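Local coordinates for protein transcriptional regulator (NtrC family) (Aquifex aeolicus, PDB 3DZD) that probably activates transcription by sigma-54 RNA polymerase through an ATP-hydrolysing AAA+ domain under the control of a response-regulator receiver domain, at residues N271-L274 against E275-I278; I112-A115 against F116-Y119; A18-E22 against E23-P27. One frame throughout, in Å; residues are numbered along the deposited sequence.

In the fold
Contacts 2 and 3 belong to the receiver part of the chain, a five-stranded parallel sheet flanked by helices, while contact 1 lies in the AAA+ ATPase part. Contacts 2 and 3 touch: their centres are 14 Å apart, and the ring of Y25 in contact 3 packs on F116 and I112 of contact 2, so the turn after helix 10-22 rests on helix 105-119. Contact 1 is about 51 Å from contact 2 and 65 Å from contact 3, centre to centre. It lies nearer the nucleotide, with the side chain of K272 about 12 Å from the bound ADP. Contacts 1 and 2 both reach the second subunit.

Contact 1. Residues N271-L274 against E275-I278; sequences NKNL and EEEI
N273, the N-cap just before helix 274-279, reaches forward with its side chain over the first turn to E276. With CG anti to the backbone N (chi1 -179°), the amide swings toward the N-H groups of the first turn, and OD1 accepts from E276 N in a weak bond of 3.4 Å. Asparagine suits the place because its short side chain can hold an acceptor close to these N-H groups. The backbone oxygen of N273 does more: E276 N binds it at 2.8 Å from above the carbonyl plane, and E277 N lies in that plane at 3.2 Å. Packing is tight where CG of E276 comes within 3.4 Å of CG of N273, the amide and carboxylate planes 73° apart. Replacing E276 with an alanine removes CG and the carboxylate beyond it, which would probably uncover one side of the N273 amide and leave it freer to turn. On the inner side, buried L274 lays CD2 4.0 Å from CG of E277, and Y288 and F283 pack against the leucine. The other side is looser. There K272 crosses E277 at about a right angle, methylene to methylene, while its NZ forms a salt bridge with E233; OD1 of N271 accepts a hydrogen bond from NZ of K324 of the second subunit. A water links the two segments, accepting from N273 N at 2.9 Å and donating to E277 OE2 at 3.0 Å.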
loop_
_atom_site.group_PDB
_atom_site.type_symbol
_atom_site.label_atom_id
_atom_site.label_comp_id
_atom_site.label_asym_id
_atom_site.label_seq_id
_atom_site.Cartn_x
_atom_site.Cartn_y
_atom_site.Cartn_z
ATOM N N ASN A 271 22.300 3.491 -16.610
ATOM C CA ASN A 271 22.918 4.711 -17.124
ATOM C C ASN A 271 24.238 4.367 -17.785
ATOM O O ASN A 271 25.110 5.216 -17.928
ATOM C CB ASN A 271 23.107 5.761 -16.026
ATOM C CG ASN A 271 24.286 5.456 -15.114
ATOM O OD1 ASN A 271 24.656 4.302 -14.922
ATOM N ND2 ASN A 271 24.874 6.500 -14.542
ATOM N N LYS A 272 24.366 3.100 -18.170
ATOM C CA LYS A 272 25.525 2.592 -18.898
ATOM C C LYS A 272 25.117 2.215 -20.307
ATOM O O LYS A 272 23.934 2.076 -20.599
ATOM C CB LYS A 272 26.076 1.342 -18.216
ATOM C CG LYS A 272 26.422 1.514 -16.748
ATOM C CD LYS A 272 27.176 0.296 -16.229
ATOM C CE LYS A 272 27.184 0.243 -14.713
ATOM N NZ LYS A 272 27.458 1.582 -14.124
ATOM N N ASN A 273 26.093 2.047 -21.189
ATOM C CA ASN A 273 25.803 1.455 -22.483
ATOM C C ASN A 273 26.062 -0.035 -22.373
ATOM O O ASN A 273 27.191 -0.482 -22.542
ATOM C CB ASN A 273 26.667 2.072 -23.580
ATOM C CG ASN A 273 26.369 1.491 -24.944
ATOM O OD1 ASN A 273 25.966 0.332 -25.070
ATOM N ND2 ASN A 273 26.561 2.294 -25.979
ATOM N N LEU A 274 25.012 -0.800 -22.084
ATOM C CA LEU A 274 25.183 -2.204 -21.728
ATOM C C LEU A 274 25.780 -3.050 -22.827
ATOM O O LEU A 274 26.443 -4.042 -22.550
ATOM C CB LEU A 274 23.875 -2.814 -21.251
ATOM C CG LEU A 274 23.518 -2.490 -19.800
ATOM C CD1 LEU A 274 22.214 -3.186 -19.450
ATOM C CD2 LEU A 274 24.633 -2.921 -18.862
ATOM N N GLU A 275 25.542 -2.674 -24.075
ATOM C CA GLU A 275 26.189 -3.371 -25.176
ATOM C C GLU A 275 27.708 -3.297 -25.044
ATOM O O GLU A 275 28.416 -4.224 -25.429
ATOM C CB GLU A 275 25.744 -2.794 -26.511
ATOM C CG GLU A 275 24.572 -3.519 -27.138
ATOM C CD GLU A 275 24.169 -2.904 -28.464
ATOM O OE1 GLU A 275 24.316 -3.584 -29.502
ATOM O OE2 GLU A 275 23.722 -1.732 -28.465
ATOM N N GLU A 276 28.206 -2.193 -24.490
ATOM C CA GLU A 276 29.640 -2.023 -24.270
ATOM C C GLU A 276 30.121 -2.812 -23.060
ATOM O O GLU A 276 31.251 -3.293 -23.031
ATOM C CB GLU A 276 29.996 -0.545 -24.101
ATOM C CG GLU A 276 29.596 0.325 -25.278
ATOM C CD GLU A 276 29.966 -0.296 -26.614
ATOM O OE1 GLU A 276 29.239 -0.051 -27.603
ATOM O OE2 GLU A 276 30.978 -1.031 -26.677
ATOM N N GLU A 277 29.260 -2.936 -22.057
ATOM C CA GLU A 277 29.594 -3.682 -20.853
ATOM C C GLU A 277 29.714 -5.170 -21.148
ATOM O O GLU A 277 30.434 -5.891 -20.458
ATOM C CB GLU A 277 28.540 -3.449 -19.775
ATOM C CG GLU A 277 28.485 -2.028 -19.282
ATOM C CD GLU A 277 29.814 -1.573 -18.708
ATOM O OE1 GLU A 277 30.454 -2.362 -17.975
ATOM O OE2 GLU A 277 30.221 -0.427 -18.993
ATOM N N ILE A 278 28.998 -5.630 -22.168
ATOM C CA ILE A 278 29.053 -7.033 -22.558
ATOM C C ILE A 278 30.397 -7.348 -23.183
ATOM O O ILE A 278 31.004 -8.379 -22.895
ATOM C CB ILE A 278 27.957 -7.385 -23.566
ATOM C CG1 ILE A 278 26.594 -7.403 -22.877
ATOM C CG2 ILE A 278 28.251 -8.725 -24.217
ATOM C CD1 ILE A 278 25.439 -7.345 -23.846
HETATM O O HOH W 1 28.844 1.854 -20.364
#

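Contact 2. Residues I112-A115 against F116-Y119; sequences IKHA and FEEY
From I112 to Y119 the backbone keeps regular alpha-helical i to i+4 bonding, F116 N to I112 O (3.0 Å) and Y119 N to A115 O (3.0 Å) being its first and last rungs here. This is the end of helix 105-119, the last helix of the receiver fold, and its side chains divide between the sheet and the second subunit. On the sheet side I112 and F116 run next to each other in a common direction, and the CG2 methyl of I112 meets the edge of the phenyl ring in its plane, 3.8 Å from CD2. A branched aliphatic and a flat ring suit this buried flank: I112 also packs on V49 and I76, F116 on V47 and P46. A115, whose small size probably lets the helix lie close to the strands, sets its methyl against V47 and I76. The other face is polar. E117 takes the crowded position for CG, between the backbone N and the carbonyl carbon (chi1 60°), which sends the extended chain alongside H114 and brings CG within 3.3 Å of H114 O. K113 approaches the same carboxylate, but NZ stays 4.1 Å from OE1, beyond a salt bridge. Across the subunit boundary, Y96 of the second subunit meets the H114 ring, and K121 of that subunit forms a salt bridge with E118. Carboxylate and imidazole planes stand 80° apart, and OE1 of E117 sits at the ring edge, in the plane of the imidazole, 3.6 Å from CD2.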
loop_
_atom_site.group_PDB
_atom_site.type_symbol
_atom_site.label_atom_id
_atom_site.label_comp_id
_atom_site.label_asym_id
_atom_site.label_seq_id
_atom_site.Cartn_x
_atom_site.Cartn_y
_atom_site.Cartn_z
ATOM N N ILE A 112 -19.387 -14.086 7.934
ATOM C CA ILE A 112 -19.418 -12.695 8.356
ATOM C C ILE A 112 -18.004 -12.147 8.508
ATOM O O ILE A 112 -17.685 -11.063 8.024
ATOM C CB ILE A 112 -20.158 -12.530 9.695
ATOM C CG1 ILE A 112 -21.637 -12.858 9.526
ATOM C CG2 ILE A 112 -19.971 -11.104 10.237
ATOM C CD1 ILE A 112 -22.426 -11.772 8.828
ATOM N N LYS A 113 -17.160 -12.909 9.185
ATOM C CA LYS A 113 -15.783 -12.507 9.396
ATOM C C LYS A 113 -15.119 -12.166 8.077
ATOM O O LYS A 113 -14.480 -11.113 7.945
ATOM C CB LYS A 113 -15.003 -13.616 10.087
ATOM C CG LYS A 113 -13.601 -13.201 10.467
ATOM C CD LYS A 113 -12.735 -14.394 10.816
ATOM C CE LYS A 113 -11.281 -13.971 10.943
ATOM N NZ LYS A 113 -10.319 -15.016 10.497
ATOM N N HIS A 114 -15.268 -13.057 7.096
ATOM C CA HIS A 114 -14.685 -12.826 5.773
ATOM C C HIS A 114 -15.346 -11.663 5.042
ATOM O O HIS A 114 -14.677 -10.931 4.320
ATOM C CB HIS A 114 -14.706 -14.094 4.915
ATOM C CG HIS A 114 -13.912 -15.220 5.491
ATOM N ND1 HIS A 114 -14.244 -16.541 5.298
ATOM C CD2 HIS A 114 -12.816 -15.218 6.290
ATOM C CE1 HIS A 114 -13.377 -17.309 5.935
ATOM N NE2 HIS A 114 -12.501 -16.529 6.546
ATOM N N ALA A 115 -16.651 -11.485 5.228
ATOM C CA ALA A 115 -17.319 -10.312 4.663
ATOM C C ALA A 115 -16.677 -9.009 5.160
ATOM O O ALA A 115 -16.461 -8.084 4.386
ATOM C CB ALA A 115 -18.808 -10.325 4.967
ATOM N N PHE A 116 -16.366 -8.936 6.448
ATOM C CA PHE A 116 -15.755 -7.725 6.972
ATOM C C PHE A 116 -14.323 -7.541 6.477
ATOM O O PHE A 116 -13.903 -6.422 6.223
ATOM C CB PHE A 116 -15.825 -7.653 8.505
ATOM C CG PHE A 116 -17.106 -7.052 9.024
ATOM C CD1 PHE A 116 -17.325 -5.686 8.951
ATOM C CD2 PHE A 116 -18.097 -7.856 9.586
ATOM C CE1 PHE A 116 -18.515 -5.132 9.425
ATOM C CE2 PHE A 116 -19.285 -7.309 10.064
ATOM C CZ PHE A 116 -19.497 -5.952 9.984
ATOM N N GLU A 117 -13.567 -8.619 6.329
ATOM C CA GLU A 117 -12.217 -8.431 5.831
ATOM C C GLU A 117 -12.226 -8.134 4.331
ATOM O O GLU A 117 -11.277 -7.578 3.798
ATOM C CB GLU A 117 -11.279 -9.585 6.209
ATOM C CG GLU A 117 -11.674 -10.956 5.710
ATOM C CD GLU A 117 -10.782 -12.054 6.286
ATOM O OE1 GLU A 117 -10.920 -12.368 7.491
ATOM O OE2 GLU A 117 -9.947 -12.599 5.530
ATOM N N GLU A 118 -13.313 -8.478 3.654
ATOM C CA GLU A 118 -13.465 -8.085 2.263
ATOM C C GLU A 118 -13.760 -6.589 2.223
ATOM O O GLU A 118 -13.287 -5.864 1.347
ATOM C CB GLU A 118 -14.605 -8.865 1.612
ATOM C CG GLU A 118 -15.092 -8.268 0.308
ATOM C CD GLU A 118 -14.175 -8.599 -0.848
ATOM O OE1 GLU A 118 -13.259 -9.430 -0.657
ATOM O OE2 GLU A 118 -14.387 -8.039 -1.953
ATOM N N TYR A 119 -14.562 -6.137 3.180
ATOM C CA TYR A 119 -14.880 -4.731 3.292
ATOM C C TYR A 119 -13.624 -3.934 3.629
ATOM O O TYR A 119 -13.355 -2.902 3.031
ATOM C CB TYR A 119 -15.942 -4.512 4.363
ATOM C CG TYR A 119 -16.004 -3.086 4.829
ATOM C CD1 TYR A 119 -16.537 -2.097 4.017
ATOM C CD2 TYR A 119 -15.512 -2.724 6.076
ATOM C CE1 TYR A 119 -16.591 -0.786 4.438
ATOM C CE2 TYR A 119 -15.560 -1.422 6.509
ATOM C CZ TYR A 119 -16.095 -0.451 5.687
ATOM O OH TYR A 119 -16.134 0.861 6.117
#

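Contact 3. Residues A18-E22 against E23-P27; sequences AILEE and EGYHP
L20 O receives two backbone donors, Y25 N and E23 N, each at 2.9 Å and from opposite faces of its carbonyl plane. Together with G24 N to E21 O at 3.3 Å, the bond from Y25 forms a Schellman motif that ends helix 10-22. G24 is the C-prime residue; at its positive phi (100°) a side chain would jam against the preceding carbonyl oxygen, so glycine fits. Beyond the turn the chain doubles back, and E21 CA makes a CA-H...O contact with Y25 O at 3.2 Å.

The next layer is apolar. L20 and P27 pass each other head to tail, CB of the leucine 3.5 Å from CG of the ring, while CD2 of L20 lies 3.9 Å from CD2 of Y25, the two side chains crossing at about a right angle. With its CG anti to the carbonyl carbon (chi1 -52°), Y25 sets the edge of its ring beside L20 O. Further out, L20 rests on V3, V5 and F108, and the Y25 ring lies nearly parallel to that of F116. The turn thus joins the crossover helix 10-22 to strand 26-30 in the beta-alpha-beta unit that begins with strand 2-6.

On the solvent side E22 and E23 run together, their carboxylate planes 75° apart. With OE2 of E22 only 2.8 Å from OE2 of E23, one of the two acids probably holds a proton, and the pair is likely to ionise less readily than isolated glutamates.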
loop_
_atom_site.group_PDB
_atom_site.type_symbol
_atom_site.label_atom_id
_atom_site.label_comp_id
_atom_site.label_asym_id
_atom_site.label_seq_id
_atom_site.Cartn_x
_atom_site.Cartn_y
_atom_site.Cartn_z
ATOM N N ALA A 18 -29.253 -12.236 17.402
ATOM C CA ALA A 18 -28.760 -12.762 18.668
ATOM C C ALA A 18 -27.307 -13.173 18.508
ATOM O O ALA A 18 -26.483 -12.960 19.397
ATOM C CB ALA A 18 -29.603 -13.947 19.124
ATOM N N ILE A 19 -26.997 -13.748 17.352
ATOM C CA ILE A 19 -25.658 -14.243 17.071
ATOM C C ILE A 19 -24.685 -13.101 16.852
ATOM O O ILE A 19 -23.621 -13.060 17.470
ATOM C CB ILE A 19 -25.663 -15.185 15.854
ATOM C CG1 ILE A 19 -26.431 -16.466 16.196
ATOM C CG2 ILE A 19 -24.246 -15.503 15.420
ATOM C CD1 ILE A 19 -27.025 -17.166 14.997
ATOM N N LEU A 20 -25.058 -12.168 15.979
ATOM C CA LEU A 20 -24.205 -11.030 15.658
ATOM C C LEU A 20 -23.902 -10.231 16.909
ATOM O O LEU A 20 -22.748 -9.923 17.194
ATOM C CB LEU A 20 -24.872 -10.132 14.615
ATOM C CG LEU A 20 -25.003 -10.748 13.219
ATOM C CD1 LEU A 20 -25.884 -9.896 12.320
ATOM C CD2 LEU A 20 -23.631 -10.941 12.592
ATOM N N GLU A 21 -24.950 -9.889 17.652
ATOM C CA GLU A 21 -24.801 -9.116 18.876
ATOM C C GLU A 21 -23.904 -9.849 19.869
ATOM O O GLU A 21 -23.078 -9.234 20.542
ATOM C CB GLU A 21 -26.169 -8.846 19.497
ATOM C CG GLU A 21 -26.151 -7.859 20.652
ATOM C CD GLU A 21 -27.539 -7.607 21.213
ATOM O OE1 GLU A 21 -28.527 -8.007 20.551
ATOM O OE2 GLU A 21 -27.643 -7.013 22.313
ATOM N N GLU A 22 -24.072 -11.168 19.939
ATOM C CA GLU A 22 -23.283 -12.023 20.824
ATOM C C GLU A 22 -21.799 -12.028 20.461
ATOM O O GLU A 22 -20.954 -12.373 21.285
ATOM C CB GLU A 22 -23.842 -13.454 20.804
ATOM C CG GLU A 22 -23.011 -14.489 21.559
ATOM C CD GLU A 22 -22.045 -15.261 20.664
ATOM O OE1 GLU A 22 -22.311 -15.379 19.449
ATOM O OE2 GLU A 22 -21.022 -15.763 21.183
ATOM N N GLU A 23 -21.482 -11.636 19.232
ATOM C CA GLU A 23 -20.105 -11.694 18.752
ATOM C C GLU A 23 -19.461 -10.326 18.600
ATOM O O GLU A 23 -18.367 -10.204 18.053
ATOM C CB GLU A 23 -20.030 -12.457 17.432
ATOM C CG GLU A 23 -20.235 -13.952 17.595
ATOM C CD GLU A 23 -19.074 -14.621 18.306
ATOM O OE1 GLU A 23 -17.934 -14.126 18.165
ATOM O OE2 GLU A 23 -19.298 -15.642 18.993
ATOM N N GLY A 24 -20.143 -9.295 19.083
ATOM C CA GLY A 24 -19.593 -7.954 19.060
ATOM C C GLY A 24 -20.107 -7.093 17.928
ATOM O O GLY A 24 -19.780 -5.911 17.859
ATOM N N TYR A 25 -20.907 -7.668 17.035
ATOM C CA TYR A 25 -21.461 -6.873 15.944
ATOM C C TYR A 25 -22.740 -6.198 16.392
ATOM O O TYR A 25 -23.459 -6.712 17.249
ATOM C CB TYR A 25 -21.732 -7.718 14.696
ATOM C CG TYR A 25 -20.554 -8.536 14.234
ATOM C CD1 TYR A 25 -19.563 -7.978 13.437
ATOM C CD2 TYR A 25 -20.437 -9.876 14.594
ATOM C CE1 TYR A 25 -18.479 -8.732 13.014
ATOM C CE2 TYR A 25 -19.364 -10.637 14.180
ATOM C CZ TYR A 25 -18.388 -10.063 13.393
ATOM O OH TYR A 25 -17.324 -10.835 12.980
ATOM N N HIS A 26 -23.020 -5.043 15.812
ATOM C CA HIS A 26 -24.246 -4.330 16.120
ATOM C C HIS A 26 -25.235 -4.484 14.954
ATOM O O HIS A 26 -25.178 -3.741 13.976
ATOM C CB HIS A 26 -23.937 -2.864 16.460
ATOM C CG HIS A 26 -23.167 -2.690 17.740
ATOM N ND1 HIS A 26 -21.869 -3.133 17.900
ATOM C CD2 HIS A 26 -23.513 -2.123 18.922
ATOM C CE1 HIS A 26 -21.452 -2.852 19.122
ATOM N NE2 HIS A 26 -22.430 -2.239 19.763
ATOM N N PRO A 27 -26.136 -5.477 15.059
ATOM C CA PRO A 27 -27.085 -5.852 14.005
ATOM C C PRO A 27 -28.273 -4.907 13.906
ATOM O O PRO A 27 -28.667 -4.288 14.901
ATOM C CB PRO A 27 -27.616 -7.217 14.465
ATOM C CG PRO A 27 -26.958 -7.514 15.776
ATOM C CD PRO A 27 -26.357 -6.253 16.288
#